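Local coordinates for protein galactose mutarotase related enzyme (Lactobacillus acidophilus, PDB 3DCD) that is of unestablished function but probably binds a carbohydrate and may act as an isomerase, at residues 159-164 against 203-208; 214-219 against 235-240. All blocks are in the same frame, centred on the assembly; numbering follows the deposited sequence.

Contact 1: residues 159-164 against 203-208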
# COMPACT_ATOMS: atom_id res chain seq x y z
N PHE A 159 -8.86 -15.37 11.15
CA PHE A 159 -8.82 -13.95 10.83
C PHE A 159 -9.69 -13.64 9.64
O PHE A 159 -10.00 -14.51 8.82
CB PHE A 159 -7.38 -13.48 10.58
CG PHE A 159 -6.51 -13.58 11.80
CD1 PHE A 159 -5.91 -14.79 12.14
CD2 PHE A 159 -6.33 -12.47 12.63
CE1 PHE A 159 -5.13 -14.91 13.29
CE2 PHE A 159 -5.55 -12.59 13.79
CZ PHE A 159 -4.95 -13.80 14.11
N TYR A 160 -10.08 -12.38 9.53
CA TYR A 160 -10.93 -11.97 8.43
C TYR A 160 -10.74 -10.48 8.21
O TYR A 160 -10.21 -9.79 9.08
CB TYR A 160 -12.40 -12.30 8.73
CG TYR A 160 -12.97 -11.65 9.98
CD1 TYR A 160 -12.96 -12.31 11.21
CD2 TYR A 160 -13.56 -10.38 9.92
CE1 TYR A 160 -13.51 -11.70 12.37
CE2 TYR A 160 -14.11 -9.76 11.06
CZ TYR A 160 -14.08 -10.42 12.28
OH TYR A 160 -14.63 -9.81 13.39
N PHE A 161 -11.18 -10.02 7.05
CA PHE A 161 -11.32 -8.58 6.82
C PHE A 161 -12.78 -8.21 6.58
O PHE A 161 -13.59 -9.02 6.10
CB PHE A 161 -10.37 -8.03 5.74
CG PHE A 161 -10.66 -8.51 4.33
CD1 PHE A 161 -11.42 -7.73 3.47
CD2 PHE A 161 -10.15 -9.72 3.87
CE1 PHE A 161 -11.68 -8.14 2.17
CE2 PHE A 161 -10.41 -10.16 2.57
CZ PHE A 161 -11.18 -9.36 1.72
N ASP A 162 -13.09 -6.99 6.98
CA ASP A 162 -14.43 -6.47 6.94
C ASP A 162 -14.35 -5.04 6.43
O ASP A 162 -13.59 -4.24 6.95
CB ASP A 162 -15.04 -6.50 8.34
CG ASP A 162 -16.54 -6.49 8.31
OD1 ASP A 162 -17.13 -6.73 7.23
OD2 ASP A 162 -17.14 -6.26 9.38
N MSE A 163 -15.13 -4.73 5.42
CA MSE A 163 -15.07 -3.40 4.85
C MSE A 163 -16.28 -2.56 5.26
O MSE A 163 -17.41 -3.05 5.27
CB MSE A 163 -14.94 -3.49 3.34
CG MSE A 163 -13.79 -4.38 2.93
SE MSE A 163 -13.55 -4.40 1.00
CE MSE A 163 -13.27 -2.52 0.79
N HIS A 164 -16.02 -1.32 5.63
CA HIS A 164 -17.08 -0.38 5.94
C HIS A 164 -16.96 0.82 4.98
O HIS A 164 -15.85 1.21 4.65
CB HIS A 164 -16.97 0.05 7.41
CG HIS A 164 -17.03 -1.10 8.37
ND1 HIS A 164 -15.90 -1.79 8.78
CD2 HIS A 164 -18.08 -1.69 8.99
CE1 HIS A 164 -16.25 -2.75 9.61
NE2 HIS A 164 -17.57 -2.71 9.76
N ASP A 203 -4.04 -14.44 -7.11
CA ASP A 203 -3.40 -13.14 -6.86
C ASP A 203 -4.34 -12.20 -6.05
O ASP A 203 -5.33 -12.65 -5.47
CB ASP A 203 -2.93 -12.53 -8.18
CG ASP A 203 -1.72 -11.65 -8.04
OD1 ASP A 203 -1.49 -11.04 -6.96
OD2 ASP A 203 -0.98 -11.55 -9.04
N ALA A 204 -3.99 -10.92 -6.00
CA ALA A 204 -4.64 -9.91 -5.15
C ALA A 204 -6.14 -9.79 -5.41
O ALA A 204 -6.58 -9.91 -6.55
CB ALA A 204 -3.98 -8.54 -5.35
N LEU A 205 -6.90 -9.56 -4.34
CA LEU A 205 -8.31 -9.22 -4.46
C LEU A 205 -8.36 -7.70 -4.61
O LEU A 205 -7.88 -6.98 -3.74
CB LEU A 205 -9.06 -9.69 -3.20
CG LEU A 205 -8.87 -11.15 -2.81
CD1 LEU A 205 -9.54 -11.48 -1.45
CD2 LEU A 205 -9.39 -12.07 -3.91
N ILE A 206 -8.93 -7.21 -5.71
CA ILE A 206 -8.92 -5.78 -5.99
C ILE A 206 -10.34 -5.27 -5.99
O ILE A 206 -11.15 -5.75 -6.79
CB ILE A 206 -8.25 -5.44 -7.38
CG1 ILE A 206 -6.81 -5.96 -7.41
CG2 ILE A 206 -8.32 -3.93 -7.65
CD1 ILE A 206 -6.12 -5.86 -8.79
N TYR A 207 -10.62 -4.30 -5.12
CA TYR A 207 -11.97 -3.74 -4.99
C TYR A 207 -12.02 -2.28 -5.39
O TYR A 207 -11.16 -1.48 -5.02
CB TYR A 207 -12.53 -3.95 -3.57
CG TYR A 207 -12.55 -5.41 -3.16
CD1 TYR A 207 -13.50 -6.29 -3.68
CD2 TYR A 207 -11.59 -5.92 -2.27
CE1 TYR A 207 -13.50 -7.63 -3.31
CE2 TYR A 207 -11.58 -7.26 -1.90
CZ TYR A 207 -12.55 -8.10 -2.41
OH TYR A 207 -12.55 -9.42 -2.04
N GLU A 208 -13.03 -1.96 -6.20
CA GLU A 208 -13.32 -0.59 -6.60
C GLU A 208 -13.97 0.09 -5.41
O GLU A 208 -14.98 -0.40 -4.90
CB GLU A 208 -14.25 -0.60 -7.81
CG GLU A 208 -13.55 -1.08 -9.11
CD GLU A 208 -14.43 -1.01 -10.34
OE1 GLU A 208 -15.64 -0.69 -10.22
OE2 GLU A 208 -13.90 -1.28 -11.44
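F161 and M163 of strand 159-164 meet L205 and Y207 of strand 205-208 through their side chains alone. The strand axes run nearly parallel, at 11°, and lie 11.7 Å apart, so no backbone hydrogen bond joins them and all four side chains reach across a buried interior.

The aromatic and aliphatic packing centres on F161. Its CG lies between the backbone N and the carbonyl carbon (chi1 68°), and the far edge of the ring is turned to the opposite strand. There CZ lies 4.0 Å from Y207 OH, and L205 CD1 packs 4.2 Å from the same F161 CZ, both neighbours lying near the plane of the phenyl ring. The side chains of F161 and Y207 come from opposite directions, and F161 CE1 lies oblique to the tyrosine ring, 4.2 Å from Y207 CE2.

A Met-aromatic contact forms the second part. The selenium of M163, a selenomethionine, stands 4.6 Å from the centroid of the Y207 ring, 29° off its normal, with Y207 CD2 as its nearest ring atom at 4.1 Å. The M163 chain is extended at chi2, which carries the selenium out to the tyrosine.

Packing of side chains between two facing strands that share no hydrogen bonds is characteristic of a β-sandwich core, here in the galactose mutarotase-like supersandwich fold.

Contact 2: residues 214-219 against 235-240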
# COMPACT_ATOMS: atom_id res chain seq x y z
N ASN A 214 -14.20 4.83 3.42
CA ASN A 214 -13.91 3.41 3.40
C ASN A 214 -12.87 3.03 4.43
O ASN A 214 -11.84 3.71 4.61
CB ASN A 214 -13.48 2.93 2.01
CG ASN A 214 -14.50 3.26 0.95
OD1 ASN A 214 -14.28 4.12 0.09
ND2 ASN A 214 -15.64 2.59 1.02
N LYS A 215 -13.18 1.94 5.13
CA LYS A 215 -12.27 1.40 6.12
C LYS A 215 -12.24 -0.10 5.97
O LYS A 215 -13.29 -0.74 5.86
CB LYS A 215 -12.72 1.78 7.53
CG LYS A 215 -13.01 3.26 7.67
CD LYS A 215 -13.94 3.59 8.86
CE LYS A 215 -15.45 3.24 8.63
NZ LYS A 215 -16.22 4.21 7.77
N VAL A 216 -11.05 -0.67 5.98
CA VAL A 216 -10.90 -2.12 5.94
C VAL A 216 -10.41 -2.56 7.34
O VAL A 216 -9.38 -2.08 7.80
CB VAL A 216 -9.88 -2.56 4.85
CG1 VAL A 216 -9.79 -4.09 4.79
CG2 VAL A 216 -10.27 -1.97 3.46
N SER A 217 -11.16 -3.45 8.00
CA SER A 217 -10.78 -3.92 9.34
C SER A 217 -10.27 -5.34 9.25
O SER A 217 -10.97 -6.21 8.74
CB SER A 217 -11.97 -3.95 10.32
OG SER A 217 -12.50 -2.67 10.52
N LEU A 218 -9.09 -5.55 9.80
CA LEU A 218 -8.54 -6.87 9.94
C LEU A 218 -8.64 -7.30 11.41
O LEU A 218 -8.11 -6.63 12.30
CB LEU A 218 -7.10 -6.86 9.43
CG LEU A 218 -6.23 -8.05 9.78
CD1 LEU A 218 -6.69 -9.26 8.98
CD2 LEU A 218 -4.78 -7.65 9.44
N ARG A 219 -9.37 -8.39 11.64
CA ARG A 219 -9.74 -8.84 12.98
C ARG A 219 -9.75 -10.36 13.12
O ARG A 219 -9.56 -11.09 12.15
CB ARG A 219 -11.15 -8.33 13.30
CG ARG A 219 -11.18 -6.84 13.62
CD ARG A 219 -12.44 -6.19 13.14
NE ARG A 219 -13.57 -6.64 13.92
CZ ARG A 219 -13.91 -6.14 15.10
NH1 ARG A 219 -13.19 -5.16 15.65
NH2 ARG A 219 -14.98 -6.62 15.74
N PRO A 235 -9.34 5.25 -4.90
CA PRO A 235 -10.35 4.62 -5.74
C PRO A 235 -10.31 3.09 -5.75
O PRO A 235 -11.24 2.46 -6.26
CB PRO A 235 -10.03 5.17 -7.13
CG PRO A 235 -8.56 5.43 -7.10
CD PRO A 235 -8.24 5.83 -5.69
N PHE A 236 -9.24 2.51 -5.20
CA PHE A 236 -9.08 1.05 -5.17
C PHE A 236 -8.40 0.63 -3.87
O PHE A 236 -7.62 1.39 -3.29
CB PHE A 236 -8.18 0.49 -6.31
CG PHE A 236 -8.51 1.00 -7.70
CD1 PHE A 236 -9.58 0.48 -8.42
CD2 PHE A 236 -7.70 1.96 -8.29
CE1 PHE A 236 -9.88 0.95 -9.71
CE2 PHE A 236 -7.98 2.44 -9.56
CZ PHE A 236 -9.08 1.93 -10.28
N VAL A 237 -8.65 -0.61 -3.47
CA VAL A 237 -7.81 -1.24 -2.45
C VAL A 237 -7.49 -2.67 -2.90
O VAL A 237 -8.36 -3.39 -3.41
CB VAL A 237 -8.49 -1.21 -1.03
CG1 VAL A 237 -9.79 -2.02 -1.00
CG2 VAL A 237 -7.52 -1.74 0.07
N GLY A 238 -6.23 -3.07 -2.73
CA GLY A 238 -5.88 -4.47 -2.99
C GLY A 238 -5.65 -5.20 -1.68
O GLY A 238 -5.06 -4.66 -0.75
N ILE A 239 -6.13 -6.44 -1.62
CA ILE A 239 -5.87 -7.34 -0.49
C ILE A 239 -5.05 -8.51 -1.05
O ILE A 239 -5.47 -9.13 -2.03
CB ILE A 239 -7.18 -7.92 0.17
CG1 ILE A 239 -8.32 -6.87 0.29
CG2 ILE A 239 -6.85 -8.59 1.53
CD1 ILE A 239 -8.02 -5.66 1.17
N TRP A 240 -3.92 -8.82 -0.41
CA TRP A 240 -3.02 -9.82 -0.98
C TRP A 240 -2.19 -10.51 0.10
O TRP A 240 -1.80 -9.90 1.09
CB TRP A 240 -2.07 -9.14 -2.00
CG TRP A 240 -0.93 -10.00 -2.54
CD1 TRP A 240 -0.97 -10.89 -3.59
CD2 TRP A 240 0.41 -10.04 -2.04
NE1 TRP A 240 0.28 -11.47 -3.77
CE2 TRP A 240 1.14 -10.96 -2.84
CE3 TRP A 240 1.08 -9.37 -1.00
CZ2 TRP A 240 2.49 -11.25 -2.61
CZ3 TRP A 240 2.43 -9.66 -0.78
CH2 TRP A 240 3.12 -10.59 -1.59
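V216 faces both V237 and I239, and these three buried aliphatic side chains make up the whole contact. The two strands run in roughly the same direction; with the CA atoms of V216 and V237 9.0 Å apart, their backbones are too distant for pairing, and no hydrogen bond crosses.

At the start of segment 235-240, P235 turns from strand 214-219 and lays its CB over one face of the F236 ring, 4.1 Å above the plane. V237 is the first residue to reach across. Its CG2 lies 4.4 Å from V216 CG2, and its other methyl, V237 CG1, is almost equally near the same V216 CG2 at 4.5 Å, so a single methyl of V216 is met by both branches of V237. After G238, I239 points toward the opposite strand again. Its chain folds at chi2 (-62°), and the terminal CD1 meets V216 CG1 at 4.3 Å. This second branch of V216 stands anti to the backbone N (chi1 -177°), which leaves each methyl of the valine with its own partner residue. The spacing is that of ordinary van der Waals packing.

Further on, the W240 ring meets that of W42 edge-to-face. Strand 214-220 is held between strands 159-164 and 226-232 in the nine-stranded antiparallel sheet, while strand 236-240 runs between 205-208 and 249-256 in the facing sheet; F161 and M163 of strand 159-164 also touch I239 and V237.

In the fold
From the N terminus, strand 159-164 comes first; the chain then passes through strands 169-175, 178-179, 185-187 and 193-194 before strand 205-208 closes contact 1. Strand 214-220 follows directly and opens contact 2, which closes over the shorter excursion through strand 226-232 when strand 236-240 arrives. The two loops are therefore in series, neither enclosing nor crossing the other. In space the centres of contact 1 and contact 2 lie about 5 Å apart. Strands 159-164 and 214-220 are neighbours in one sheet, joined by D162 O and S217 N at 2.8 Å; strands 205-208 and 236-240 pair in the other. Both contacts thus tie together the same two sheets.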